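Local coordinates for putative pectin lyase (Geobacillus virus E2, PDB 7CHU), which serves as the tailspike of a thermophilic bacteriophage, probably recognising and perhaps cleaving polysaccharide on the host cell surface, at the interface of chains A and B. Coordinates in Å, arbitrary orientation; residue numbers count along the deposited sequence, not the author numbering. Chains: chain A/B, Putative pectin lyase.

Contact 1: the interface of chains A and B. Residues chain A 142, 176, 201, 223-224, 257; chain B 198, 221, 223.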
loop_
_atom_site.group_PDB
_atom_site.type_symbol
_atom_site.label_atom_id
_atom_site.label_comp_id
_atom_site.label_asym_id
_atom_site.label_seq_id
_atom_site.Cartn_x
_atom_site.Cartn_y
_atom_site.Cartn_z
ATOM N N MET A 142 -19.358 4.156 -9.562
ATOM C CA MET A 142 -19.745 3.978 -8.155
ATOM C C MET A 142 -21.010 4.742 -7.754
ATOM O O MET A 142 -21.601 4.432 -6.707
ATOM C CB MET A 142 -18.601 4.404 -7.229
ATOM C CG MET A 142 -18.677 3.771 -5.815
ATOM S SD MET A 142 -17.239 4.167 -4.767
ATOM C CE MET A 142 -16.121 4.651 -6.050
ATOM N N LYS A 176 -17.912 -0.954 -9.474
ATOM C CA LYS A 176 -18.404 0.269 -10.100
ATOM C C LYS A 176 -19.930 0.432 -10.015
ATOM O O LYS A 176 -20.611 0.659 -11.024
ATOM C CB LYS A 176 -17.940 0.322 -11.560
ATOM C CG LYS A 176 -16.469 0.111 -11.762
ATOM C CD LYS A 176 -15.721 1.308 -11.243
ATOM C CE LYS A 176 -14.208 1.206 -11.455
ATOM N NZ LYS A 176 -13.590 2.504 -10.986
ATOM N N ASP A 201 -14.151 -0.513 -6.170
ATOM C CA ASP A 201 -14.841 0.778 -6.315
ATOM C C ASP A 201 -16.365 0.601 -6.310
ATOM O O ASP A 201 -17.052 0.770 -7.320
ATOM C CB ASP A 201 -14.393 1.481 -7.604
ATOM C CG ASP A 201 -12.905 1.877 -7.580
ATOM O OD1 ASP A 201 -12.320 2.020 -6.471
ATOM O OD2 ASP A 201 -12.324 2.045 -8.685
ATOM N N ILE A 223 -11.119 -3.312 -2.901
ATOM C CA ILE A 223 -10.353 -2.110 -3.206
ATOM C C ILE A 223 -11.320 -0.955 -3.412
ATOM O O ILE A 223 -12.265 -1.074 -4.188
ATOM C CB ILE A 223 -9.469 -2.329 -4.453
ATOM C CG1 ILE A 223 -8.558 -3.545 -4.261
ATOM C CG2 ILE A 223 -8.643 -1.071 -4.807
ATOM C CD1 ILE A 223 -7.833 -3.951 -5.558
ATOM N N GLY A 224 -11.084 0.166 -2.725
ATOM C CA GLY A 224 -11.854 1.375 -2.987
ATOM C C GLY A 224 -13.303 1.361 -2.521
ATOM O O GLY A 224 -14.124 2.163 -3.013
ATOM N N ALA A 257 -7.380 0.891 0.431
ATOM C CA ALA A 257 -7.811 2.241 0.059
ATOM C C ALA A 257 -9.326 2.386 0.215
ATOM O O ALA A 257 -10.010 2.962 -0.633
ATOM C CB ALA A 257 -7.370 2.574 -1.379
ATOM N N ARG B 198 -11.448 8.280 -8.997
ATOM C CA ARG B 198 -10.847 6.957 -9.152
ATOM C C ARG B 198 -10.065 6.949 -10.467
ATOM O O ARG B 198 -10.652 7.001 -11.551
ATOM C CB ARG B 198 -11.920 5.849 -9.124
ATOM C CG ARG B 198 -12.663 5.674 -7.755
ATOM C CD ARG B 198 -11.733 5.159 -6.638
ATOM N NE ARG B 198 -12.450 4.714 -5.433
ATOM C CZ ARG B 198 -12.614 5.463 -4.345
ATOM N NH1 ARG B 198 -12.143 6.714 -4.310
ATOM N NH2 ARG B 198 -13.258 4.971 -3.276
ATOM N N ASN B 221 -8.471 8.139 -5.191
ATOM C CA ASN B 221 -7.488 7.074 -5.367
ATOM C C ASN B 221 -6.842 7.172 -6.740
ATOM O O ASN B 221 -7.540 7.238 -7.751
ATOM C CB ASN B 221 -8.133 5.695 -5.232
ATOM C CG ASN B 221 -8.575 5.395 -3.820
ATOM O OD1 ASN B 221 -8.209 6.099 -2.865
ATOM N ND2 ASN B 221 -9.350 4.325 -3.669
ATOM N N ILE B 223 -4.056 5.067 -8.873
ATOM C CA ILE B 223 -3.333 3.809 -8.881
ATOM C C ILE B 223 -2.576 3.678 -10.198
ATOM O O ILE B 223 -3.178 3.742 -11.277
ATOM C CB ILE B 223 -4.291 2.618 -8.689
ATOM C CG1 ILE B 223 -5.070 2.779 -7.379
ATOM C CG2 ILE B 223 -3.515 1.267 -8.755
ATOM C CD1 ILE B 223 -6.105 1.708 -7.126
HETATM O O HOH W 1 -9.707 2.510 -6.090
HETATM O O HOH W 2 -12.061 4.918 -12.167
#
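B:Arg198 reaches into chain A along a side chain whose CG stands beside its own backbone N, opposite the carbonyl carbon (chi1 -66°), and which bends again at chi2 (-67°) before running out to the guanidinium. A:Asp201 starts from a similar first torsion, and its carboxylate meets the arginine at NE and the neighbouring CD. The pairing illustrates how one long cationic side chain can serve several partners on a neighbouring subunit. NE donates to OD1 of A:Asp201 at 2.9 Å, a salt bridge as well as a hydrogen bond, although a bent one. The acceptor lies near the guanidinium plane, but NE sits well above the plane of the carboxylate, and the two planes are turned 57° apart, so this is no flat, two-pronged pair. Further out on the same group, NH2 gives a nearly straight bond to the backbone O of A:Gly224 at 3.0 Å; the O lies in the guanidinium plane, but NH2 approaches from above the carbonyl plane, off its lone pairs. Two acceptors at its edge thus fix the rotation of the guanidinium, while ND2 of B:Asn221 lies 3.5 Å above the middle of one face. CE of A:Met142 lies over the other face, nearer its edge and 4.0 Å from CZ, so the guanidinium is sandwiched.

The second carboxylate oxygen is held within chain A: NZ of A:Lys176 bonds OD2 of A:Asp201 at 2.7 Å, on the anti side and close to the plane. Water extends the network. Water 1 links OD1 of A:Asp201 to ND2 of B:Asn221, and water 2 joins NZ of A:Lys176 to the backbone O of B:Arg198. ND2 of B:Asn221 also makes a weak bond to the backbone O of A:Ala257, 3.4 Å away. Lying between strand-rich bodies of the pectate lyase-like family, whose fold is a right-handed beta-helix, this charged, hydrated patch would tie neighbouring subunits together in the trimeric deposited assembly.

Contact 2: the interface of chains A and B. Residues chain A 405, 410-411; chain B 399, 402-403, 414-415.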
loop_
_atom_site.group_PDB
_atom_site.type_symbol
_atom_site.label_atom_id
_atom_site.label_comp_id
_atom_site.label_asym_id
_atom_site.label_seq_id
_atom_site.Cartn_x
_atom_site.Cartn_y
_atom_site.Cartn_z
ATOM N N LEU A 405 11.883 5.873 27.303
ATOM C CA LEU A 405 10.975 7.004 27.350
ATOM C C LEU A 405 11.731 8.317 27.496
ATOM O O LEU A 405 12.938 8.366 27.774
ATOM C CB LEU A 405 9.961 6.832 28.491
ATOM C CG LEU A 405 10.531 7.059 29.903
ATOM C CD1 LEU A 405 9.439 7.624 30.809
ATOM C CD2 LEU A 405 11.148 5.770 30.456
ATOM N N ARG A 410 15.082 13.838 29.490
ATOM C CA ARG A 410 16.163 12.882 29.601
ATOM C C ARG A 410 15.850 11.621 28.798
ATOM O O ARG A 410 14.683 11.265 28.591
ATOM C CB ARG A 410 16.398 12.533 31.071
ATOM C CG ARG A 410 16.502 13.759 32.032
ATOM C CD ARG A 410 16.407 13.291 33.490
ATOM N NE ARG A 410 16.459 14.393 34.450
ATOM C CZ ARG A 410 15.414 15.143 34.810
ATOM N NH1 ARG A 410 14.205 14.927 34.289
ATOM N NH2 ARG A 410 15.581 16.129 35.695
ATOM N N LEU A 411 16.900 10.933 28.361
ATOM C CA LEU A 411 16.735 9.593 27.792
ATOM C C LEU A 411 16.664 8.601 28.945
ATOM O O LEU A 411 17.571 8.554 29.786
ATOM C CB LEU A 411 17.880 9.244 26.843
ATOM C CG LEU A 411 18.050 7.787 26.397
ATOM C CD1 LEU A 411 16.780 7.258 25.732
ATOM C CD2 LEU A 411 19.247 7.643 25.471
ATOM N N TRP B 399 14.765 10.440 19.331
ATOM C CA TRP B 399 13.811 11.525 19.215
ATOM C C TRP B 399 14.479 12.751 19.814
ATOM O O TRP B 399 15.219 12.649 20.799
ATOM C CB TRP B 399 12.477 11.222 19.913
ATOM C CG TRP B 399 12.623 11.062 21.407
ATOM C CD1 TRP B 399 12.452 12.032 22.357
ATOM C CD2 TRP B 399 12.996 9.866 22.110
ATOM N NE1 TRP B 399 12.696 11.506 23.609
ATOM C CE2 TRP B 399 13.041 10.183 23.482
ATOM C CE3 TRP B 399 13.284 8.553 21.711
ATOM C CZ2 TRP B 399 13.345 9.231 24.464
ATOM C CZ3 TRP B 399 13.612 7.610 22.683
ATOM C CH2 TRP B 399 13.635 7.956 24.047
ATOM N N SER B 402 17.813 12.578 22.117
ATOM C CA SER B 402 17.970 11.331 22.849
ATOM C C SER B 402 18.235 10.229 21.832
ATOM O O SER B 402 17.408 10.015 20.937
ATOM C CB SER B 402 16.698 11.022 23.638
ATOM O OG SER B 402 16.339 12.092 24.501
ATOM N N TYR B 403 19.364 9.531 21.959
ATOM C CA TYR B 403 19.787 8.620 20.899
ATOM C C TYR B 403 20.135 7.231 21.413
ATOM O O TYR B 403 20.780 7.073 22.452
ATOM C CB TYR B 403 21.004 9.144 20.119
ATOM C CG TYR B 403 20.880 10.560 19.607
ATOM C CD1 TYR B 403 19.845 10.949 18.756
ATOM C CD2 TYR B 403 21.827 11.499 19.932
ATOM C CE1 TYR B 403 19.759 12.264 18.276
ATOM C CE2 TYR B 403 21.748 12.788 19.467
ATOM C CZ TYR B 403 20.729 13.172 18.639
ATOM O OH TYR B 403 20.694 14.478 18.194
ATOM N N PHE B 414 22.842 7.785 24.351
ATOM C CA PHE B 414 23.458 9.102 24.484
ATOM C C PHE B 414 22.390 10.183 24.554
ATOM O O PHE B 414 21.350 10.098 23.883
ATOM C CB PHE B 414 24.394 9.385 23.283
ATOM C CG PHE B 414 25.762 8.781 23.403
ATOM C CD1 PHE B 414 26.090 7.938 24.470
ATOM C CD2 PHE B 414 26.743 9.084 22.468
ATOM C CE1 PHE B 414 27.367 7.410 24.598
ATOM C CE2 PHE B 414 28.013 8.565 22.586
ATOM C CZ PHE B 414 28.336 7.735 23.649
ATOM N N GLN B 415 22.679 11.230 25.329
ATOM C CA GLN B 415 21.854 12.434 25.402
ATOM C C GLN B 415 22.677 13.642 24.957
ATOM O O GLN B 415 23.708 13.965 25.565
ATOM C CB GLN B 415 21.301 12.652 26.815
ATOM C CG GLN B 415 20.348 13.854 26.938
ATOM C CD GLN B 415 19.054 13.696 26.128
ATOM O OE1 GLN B 415 18.484 12.611 26.046
ATOM N NE2 GLN B 415 18.592 14.787 25.534
#
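Apolar packing centres on A:Leu411, a branched side chain whose two methyl groups serve different neighbours in chain B. Its CG lies anti to the backbone N (chi1 167°), and the fork beyond sends CD1 towards the indole of B:Trp399 and CD2 into the strand pair of the partner. CD1 comes 3.6 Å from CH2, on the six-membered ring of the tryptophan, standing above the ring plane and beyond the rim there. Nearer the backbone, CB of A:Leu411 packs on CB of B:Ser402 at 3.9 Å. That serine carbon lies over the same side of the indole, offset towards its rim, so serine and leucine share that side.

Contacts between carbon and backbone oxygen form a second group. CD2 of A:Leu411 approaches the carbonyl O of B:Tyr403 at 3.4 Å and that of B:Phe414 at 3.6 Å; the methyl therefore rests against main chain. In the opposite sense, CZ2 of B:Trp399 meets the carbonyl O of A:Leu405 at 3.4 Å.

Within chain B, OG of B:Ser402 donates to OE1 of B:Gln415 at 2.7 Å, in the carbonyl plane and on a lone pair, which steadies the amide as it faces the other subunit. OE1 also lies 3.3 Å from the backbone N of A:Leu411, a proximity rather than a hydrogen bond. The patch shows how a leucine can fit a surface held in shape by a bond within its partner: it joins strands 402-407 and 410-415 of the two copies, together with strand 398-399 of chain B, and probably adds to the cohesion of the tailspike assembly.

About 43 Å separates the centres of contact 1 and contact 2, which share no residue: contact 1 draws on loops and strands 198-200 and 220-223, contact 2 on strands 398-399, 402-407 and 410-415. The two copies of the protein contribute largely different residues, although Ile223 of both chains takes part in contact 1, as fits an interface without exact two-fold symmetry. Contact 1 depends on charge and water, contact 2 mainly on apolar packing, so the long subunits are joined by different means at separate levels. Since the deposited assembly contains three copies, both contacts would recur around it, helping to keep an elongated tailspike aligned.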